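Local coordinates for protein putative Type I topoisomerase (Deinococcus radiodurans, PDB 3M4A) that binds DNA and, as a type IB topoisomerase, probably breaks, passes and rejoins single DNA strands without ATP, at residues P119-K122 against V123-L126; S153-R156 against Q157-V161; C291-I294 against F295-L299. All coordinates share one frame; numbering follows the deposited sequence.

Contact 1: P119-K122 against V123-L126; sequences PPRK and VMAL. With nucleotides of chain B.
Lys122 and Leu126 stand one turn apart at the start of helix 120-134. The backbone bond from Leu126 N to Lys122 O (2.9 Å) joins them. The lysine chain leaves this turn for the DNA. Its CB lies 3.2 Å from Val123 N. CG is anti to the backbone N (chi1 177°) and comes within 4.5 Å of Leu126 CD1. The chain stays extended from there, which carries CE to 3.5 Å from OP1 of DG9 in chain B. NZ donates to the same OP1 at 2.7 Å. It also hydrogen-bonds to Leu113 O and Ala115 O, so three acceptors grip the ammonium. With an alanine here, the phosphate would probably lose a positive partner and the two carbonyls a donor. Elsewhere on the turn, Met124 bends at chi3 (-62°) and brings CE back to 3.6 Å from Pro120 O. Pro119 is the N-cap residue, and its O accepts from Val123 N at 3.1 Å. Arg121 forms salt bridges with Asp112 and Glu228. This is a first helix turn of the catalytic-core region whose lysine holds a DNA backbone phosphate. Ala125 packs on helix 91-113, Met124 on helix 219-230 and Leu126 on helix 186-196, so this helix start packs against three others.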
# COMPACT_ATOMS: atom_id res chain seq x y z
N PRO A 119 20.51 3.68 3.58
CA PRO A 119 20.16 5.10 3.55
C PRO A 119 18.66 5.32 3.73
O PRO A 119 17.89 4.36 3.62
CB PRO A 119 20.59 5.54 2.15
CG PRO A 119 20.40 4.29 1.32
CD PRO A 119 20.85 3.17 2.23
N PRO A 120 18.24 6.55 4.02
CA PRO A 120 16.85 6.81 4.38
C PRO A 120 15.81 6.29 3.38
O PRO A 120 14.86 5.63 3.79
CB PRO A 120 16.81 8.34 4.49
CG PRO A 120 18.17 8.69 4.90
CD PRO A 120 19.05 7.79 4.10
N ARG A 121 16.01 6.57 2.10
CA ARG A 121 15.03 6.17 1.09
C ARG A 121 14.98 4.65 0.94
O ARG A 121 13.93 4.11 0.59
CB ARG A 121 15.30 6.84 -0.25
CG ARG A 121 15.09 8.34 -0.19
CD ARG A 121 15.40 8.99 -1.53
NE ARG A 121 14.46 8.59 -2.57
CZ ARG A 121 13.30 9.19 -2.85
NH1 ARG A 121 12.88 10.27 -2.21
NH2 ARG A 121 12.55 8.68 -3.82
N LYS A 122 16.09 3.96 1.17
CA LYS A 122 16.06 2.48 1.10
C LYS A 122 15.25 1.88 2.27
O LYS A 122 14.39 0.98 2.08
CB LYS A 122 17.48 1.91 1.06
CG LYS A 122 17.48 0.38 1.06
CD LYS A 122 18.76 -0.24 0.53
CE LYS A 122 18.60 -1.75 0.38
NZ LYS A 122 19.73 -2.34 -0.39
N VAL A 123 15.48 2.40 3.47
CA VAL A 123 14.71 1.94 4.64
C VAL A 123 13.23 2.27 4.46
O VAL A 123 12.36 1.44 4.75
CB VAL A 123 15.26 2.47 5.97
CG1 VAL A 123 14.48 1.91 7.14
CG2 VAL A 123 16.73 2.07 6.13
N MET A 124 12.92 3.47 3.95
CA MET A 124 11.53 3.84 3.66
C MET A 124 10.90 3.00 2.55
O MET A 124 9.72 2.68 2.63
CB MET A 124 11.40 5.33 3.40
CG MET A 124 11.63 6.10 4.66
SD MET A 124 11.38 7.88 4.57
CE MET A 124 12.60 8.37 3.37
N ALA A 125 11.68 2.64 1.54
CA ALA A 125 11.19 1.73 0.50
C ALA A 125 10.86 0.35 1.09
O ALA A 125 9.85 -0.27 0.70
CB ALA A 125 12.22 1.60 -0.64
N LEU A 126 11.69 -0.13 2.01
CA LEU A 126 11.44 -1.42 2.69
C LEU A 126 10.14 -1.33 3.52
O LEU A 126 9.29 -2.24 3.50
CB LEU A 126 12.62 -1.78 3.60
CG LEU A 126 13.93 -2.16 2.92
CD1 LEU A 126 15.10 -2.14 3.90
CD2 LEU A 126 13.77 -3.58 2.32
P DG B 9 19.39 -5.88 -2.02
OP1 DG B 9 19.20 -4.93 -0.88
OP2 DG B 9 19.54 -7.33 -1.77
O5' DG B 9 18.20 -5.72 -3.08
C5' DG B 9 17.83 -4.45 -3.56
C4' DG B 9 17.13 -4.56 -4.91
O4' DG B 9 18.00 -5.05 -5.95
C3' DG B 9 15.98 -5.56 -4.93
O3' DG B 9 14.94 -5.01 -5.70
C2' DG B 9 16.60 -6.86 -5.45
C1' DG B 9 17.58 -6.34 -6.47
N9 DG B 9 18.84 -7.04 -6.64
C8 DG B 9 19.64 -7.53 -5.65
N7 DG B 9 20.77 -8.03 -6.05
C5 DG B 9 20.72 -7.87 -7.41
C6 DG B 9 21.66 -8.22 -8.40
O6 DG B 9 22.77 -8.74 -8.29
N1 DG B 9 21.21 -7.87 -9.66
C2 DG B 9 20.01 -7.26 -9.94
N2 DG B 9 19.72 -6.99 -11.22
N3 DG B 9 19.14 -6.90 -9.02
C4 DG B 9 19.54 -7.27 -7.79

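Contact 2: S153-R156 against Q157-V161; sequences STLR and QRHVV
Arg156 and His159 are tied together by two hydrogen bonds across a short 3-10 turn, residues 157-159. Arg156 N donates to His159 ND1 at 3.0 Å. The bond is nearly straight (169°), although the donor is tilted from the ring plane. In return His159 N donates to Arg156 O at 3.0 Å, from well above the carbonyl plane. Both backbone polar groups of Arg156 are thus taken up by one residue, and the N-H fixes the rotation of the imidazole. The carbons close in around the same nitrogen. Arg156 CB is 3.7 Å from His159 ND1, and Leu155 CD2 is 3.8 Å from it. This is the tight part, with Leu155 and His159 buried.

The looser side is that of Arg158, an exposed residue. Its NE comes no closer than 4.0 Å to Arg156 CD. The two guanidinium planes are 27° apart and do not touch. Arg156 makes a cation-pi contact with Trp202. Within 157-161, Arg158 CG sits between the backbone N and the carbonyl carbon (chi1 79°), which swings the chain over the imidazole. His159 NE2 ends 3.5 Å from the plane of the Arg158 guanidinium, over its centre.

The turn leads into strand 160-163, an outer strand of a three-stranded antiparallel sheet. His159 and Val161 make backbone bonds to strand 166-172. Val160 packs on helix 186-196, and Gln157 NE2 hydrogen-bonds to Leu198 O in the loop that follows that helix.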
# COMPACT_ATOMS: atom_id res chain seq x y z
N SER A 153 6.09 1.96 12.11
CA SER A 153 7.16 2.94 12.36
C SER A 153 7.64 2.94 13.81
O SER A 153 8.67 3.53 14.11
CB SER A 153 6.76 4.34 11.92
OG SER A 153 5.76 4.90 12.74
N THR A 154 6.89 2.28 14.69
CA THR A 154 7.22 2.19 16.10
C THR A 154 7.61 0.77 16.54
O THR A 154 7.74 0.50 17.73
CB THR A 154 6.06 2.78 16.95
OG1 THR A 154 4.83 2.10 16.64
CG2 THR A 154 5.89 4.25 16.61
N LEU A 155 7.86 -0.13 15.58
CA LEU A 155 8.27 -1.47 15.92
C LEU A 155 9.66 -1.47 16.55
O LEU A 155 10.52 -0.66 16.20
CB LEU A 155 8.31 -2.43 14.72
CG LEU A 155 6.99 -2.83 14.08
CD1 LEU A 155 7.26 -3.91 13.03
CD2 LEU A 155 6.00 -3.33 15.12
N ARG A 156 9.82 -2.39 17.49
CA ARG A 156 11.07 -2.65 18.13
C ARG A 156 11.68 -3.91 17.51
O ARG A 156 10.98 -4.74 16.92
CB ARG A 156 10.84 -2.84 19.63
CG ARG A 156 10.39 -1.56 20.33
CD ARG A 156 9.91 -1.84 21.73
NE ARG A 156 9.70 -0.59 22.46
CZ ARG A 156 10.63 0.08 23.14
NH1 ARG A 156 11.87 -0.38 23.24
NH2 ARG A 156 10.30 1.22 23.74
N GLN A 157 12.99 -4.05 17.65
CA GLN A 157 13.65 -5.27 17.19
C GLN A 157 13.04 -6.53 17.79
O GLN A 157 13.02 -7.57 17.12
CB GLN A 157 15.16 -5.24 17.45
CG GLN A 157 15.88 -4.25 16.58
CD GLN A 157 17.40 -4.35 16.66
OE1 GLN A 157 17.95 -5.35 17.14
NE2 GLN A 157 18.09 -3.31 16.19
N ARG A 158 12.52 -6.45 19.02
CA ARG A 158 11.95 -7.61 19.71
C ARG A 158 10.68 -8.14 19.07
O ARG A 158 10.21 -9.23 19.41
CB ARG A 158 11.68 -7.30 21.19
CG ARG A 158 10.43 -6.50 21.47
CD ARG A 158 10.19 -6.41 22.96
NE ARG A 158 9.13 -5.46 23.30
CZ ARG A 158 7.84 -5.76 23.37
NH1 ARG A 158 7.42 -6.99 23.11
NH2 ARG A 158 6.96 -4.82 23.69
N HIS A 159 10.15 -7.38 18.11
CA HIS A 159 8.90 -7.72 17.46
C HIS A 159 9.03 -8.55 16.19
O HIS A 159 8.02 -8.87 15.56
CB HIS A 159 8.17 -6.44 17.08
CG HIS A 159 7.60 -5.70 18.25
ND1 HIS A 159 7.66 -4.32 18.36
CD2 HIS A 159 6.97 -6.15 19.35
CE1 HIS A 159 7.05 -3.96 19.48
NE2 HIS A 159 6.61 -5.05 20.09
N VAL A 160 10.26 -8.88 15.79
CA VAL A 160 10.48 -9.56 14.51
C VAL A 160 11.49 -10.68 14.64
O VAL A 160 12.38 -10.62 15.49
CB VAL A 160 10.95 -8.55 13.45
CG1 VAL A 160 12.36 -8.05 13.73
CG2 VAL A 160 10.85 -9.13 12.03
N VAL A 161 11.34 -11.70 13.79
CA VAL A 161 12.36 -12.76 13.63
C VAL A 161 12.43 -13.13 12.13
O VAL A 161 11.43 -13.07 11.43
CB VAL A 161 12.06 -14.01 14.51
CG1 VAL A 161 10.87 -14.80 13.99
CG2 VAL A 161 13.31 -14.92 14.62

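Contact 3: C291-I294 against F295-L299; sequences CPVI and FDRYL
The first turns of helix 292-299 begin with Cys291 at the N-cap, and Pro292 and Val293 reach forward to Asp296 and Arg297. Asp296 N donates to Pro292 O at 2.9 Å, an almost straight bond (172°). Arg297 N donates to Val293 O at 3.0 Å, and Tyr298 N to Ile294 O at 3.1 Å. At the helix start, Cys291 SG accepts a weak bond from Val293 N, 3.7 Å long. Val293 and Arg297 carry the main side-chain contact. They lie side by side and point the same way. The arginine bends at chi2 (-64°), which lays its guanidinium across the valine. Val293 CG1 sits 3.7 Å above that plane, offset toward its rim. The apolar methyl thus backs one face, while the N-H groups turn to helix 323-337: NH2 forms a salt bridge with Glu335, and NE hydrogen-bonds to Ser334 OG. Phe295 CB lies 3.5 Å from Pro292 O, and its ring packs on Leu267, Val271 and Leu251. Tyr298 OH hydrogen-bonds to Gly255 O. This is an N-capped helix start with a proline in its first turn and an aliphatic-arginine pair at i and i+4.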
# COMPACT_ATOMS: atom_id res chain seq x y z
N CYS A 291 -13.85 -4.09 -0.35
CA CYS A 291 -14.76 -3.55 -1.37
C CYS A 291 -15.89 -4.56 -1.63
O CYS A 291 -15.64 -5.71 -1.95
CB CYS A 291 -14.01 -3.21 -2.65
SG CYS A 291 -15.08 -2.61 -3.96
N PRO A 292 -17.17 -4.13 -1.52
CA PRO A 292 -18.27 -5.08 -1.66
C PRO A 292 -18.40 -5.71 -3.04
O PRO A 292 -19.01 -6.76 -3.21
CB PRO A 292 -19.52 -4.22 -1.35
CG PRO A 292 -19.12 -2.85 -1.63
CD PRO A 292 -17.64 -2.75 -1.30
N VAL A 293 -17.80 -5.08 -4.04
CA VAL A 293 -17.81 -5.65 -5.38
C VAL A 293 -17.27 -7.08 -5.40
O VAL A 293 -17.81 -7.94 -6.09
CB VAL A 293 -17.04 -4.74 -6.37
CG1 VAL A 293 -16.86 -5.44 -7.73
CG2 VAL A 293 -17.79 -3.41 -6.54
N ILE A 294 -16.23 -7.37 -4.61
CA ILE A 294 -15.64 -8.70 -4.55
C ILE A 294 -16.65 -9.75 -4.06
O ILE A 294 -16.71 -10.89 -4.56
CB ILE A 294 -14.36 -8.67 -3.64
CG1 ILE A 294 -13.16 -8.17 -4.45
CG2 ILE A 294 -14.05 -10.03 -3.03
CD1 ILE A 294 -13.33 -6.78 -5.04
N PHE A 295 -17.46 -9.35 -3.07
CA PHE A 295 -18.52 -10.20 -2.50
C PHE A 295 -19.67 -10.37 -3.50
O PHE A 295 -20.17 -11.48 -3.66
CB PHE A 295 -19.04 -9.59 -1.19
CG PHE A 295 -18.11 -9.77 -0.02
CD1 PHE A 295 -16.81 -10.27 -0.18
CD2 PHE A 295 -18.53 -9.44 1.26
CE1 PHE A 295 -15.98 -10.44 0.92
CE2 PHE A 295 -17.68 -9.61 2.36
CZ PHE A 295 -16.40 -10.10 2.17
N ASP A 296 -20.07 -9.29 -4.17
CA ASP A 296 -21.06 -9.37 -5.27
C ASP A 296 -20.66 -10.42 -6.31
O ASP A 296 -21.44 -11.31 -6.67
CB ASP A 296 -21.23 -8.03 -5.99
CG ASP A 296 -21.92 -6.97 -5.14
OD1 ASP A 296 -22.61 -7.30 -4.16
OD2 ASP A 296 -21.74 -5.79 -5.49
N ARG A 297 -19.42 -10.35 -6.78
CA ARG A 297 -18.97 -11.32 -7.77
C ARG A 297 -19.00 -12.74 -7.23
O ARG A 297 -19.46 -13.67 -7.91
CB ARG A 297 -17.58 -10.95 -8.31
CG ARG A 297 -17.55 -9.63 -9.03
CD ARG A 297 -18.39 -9.56 -10.31
NE ARG A 297 -18.26 -8.21 -10.84
CZ ARG A 297 -18.99 -7.16 -10.44
NH1 ARG A 297 -19.96 -7.32 -9.54
NH2 ARG A 297 -18.76 -5.96 -10.94
N TYR A 298 -18.55 -12.93 -5.99
CA TYR A 298 -18.58 -14.25 -5.37
C TYR A 298 -19.99 -14.82 -5.33
O TYR A 298 -20.21 -15.99 -5.65
CB TYR A 298 -17.99 -14.19 -3.95
CG TYR A 298 -17.92 -15.54 -3.31
CD1 TYR A 298 -16.98 -16.48 -3.73
CD2 TYR A 298 -18.81 -15.90 -2.29
CE1 TYR A 298 -16.92 -17.74 -3.15
CE2 TYR A 298 -18.75 -17.15 -1.69
CZ TYR A 298 -17.81 -18.06 -2.12
OH TYR A 298 -17.75 -19.31 -1.55
N LEU A 299 -20.95 -13.99 -4.97
CA LEU A 299 -22.36 -14.41 -4.88
C LEU A 299 -22.97 -14.77 -6.25
O LEU A 299 -23.93 -15.54 -6.31
CB LEU A 299 -23.19 -13.32 -4.19
CG LEU A 299 -22.90 -13.23 -2.69
CD1 LEU A 299 -23.56 -12.01 -2.07
CD2 LEU A 299 -23.34 -14.48 -1.97

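Overall arrangement
The three contacts follow one another along the chain and do not touch. Contacts 1 and 2 are the near pair, with centres about 16 Å apart and nearest atoms about 9 Å apart. Helix 186-196 links them: Lys122 and Leu126 meet Asn191, and Val160 meets Met192 and Leu196. Contact 3 lies far off, with its centre about 36 Å from that of contact 1 and on the opposite side of the chain's centre. Its centre is about 35 Å from that of contact 2. Of the three, contact 1 alone reaches the bound DNA. The nearest atoms of contacts 2 and 3 are about 16 Å and 25 Å from it, so neither touches the bound DNA in this structure.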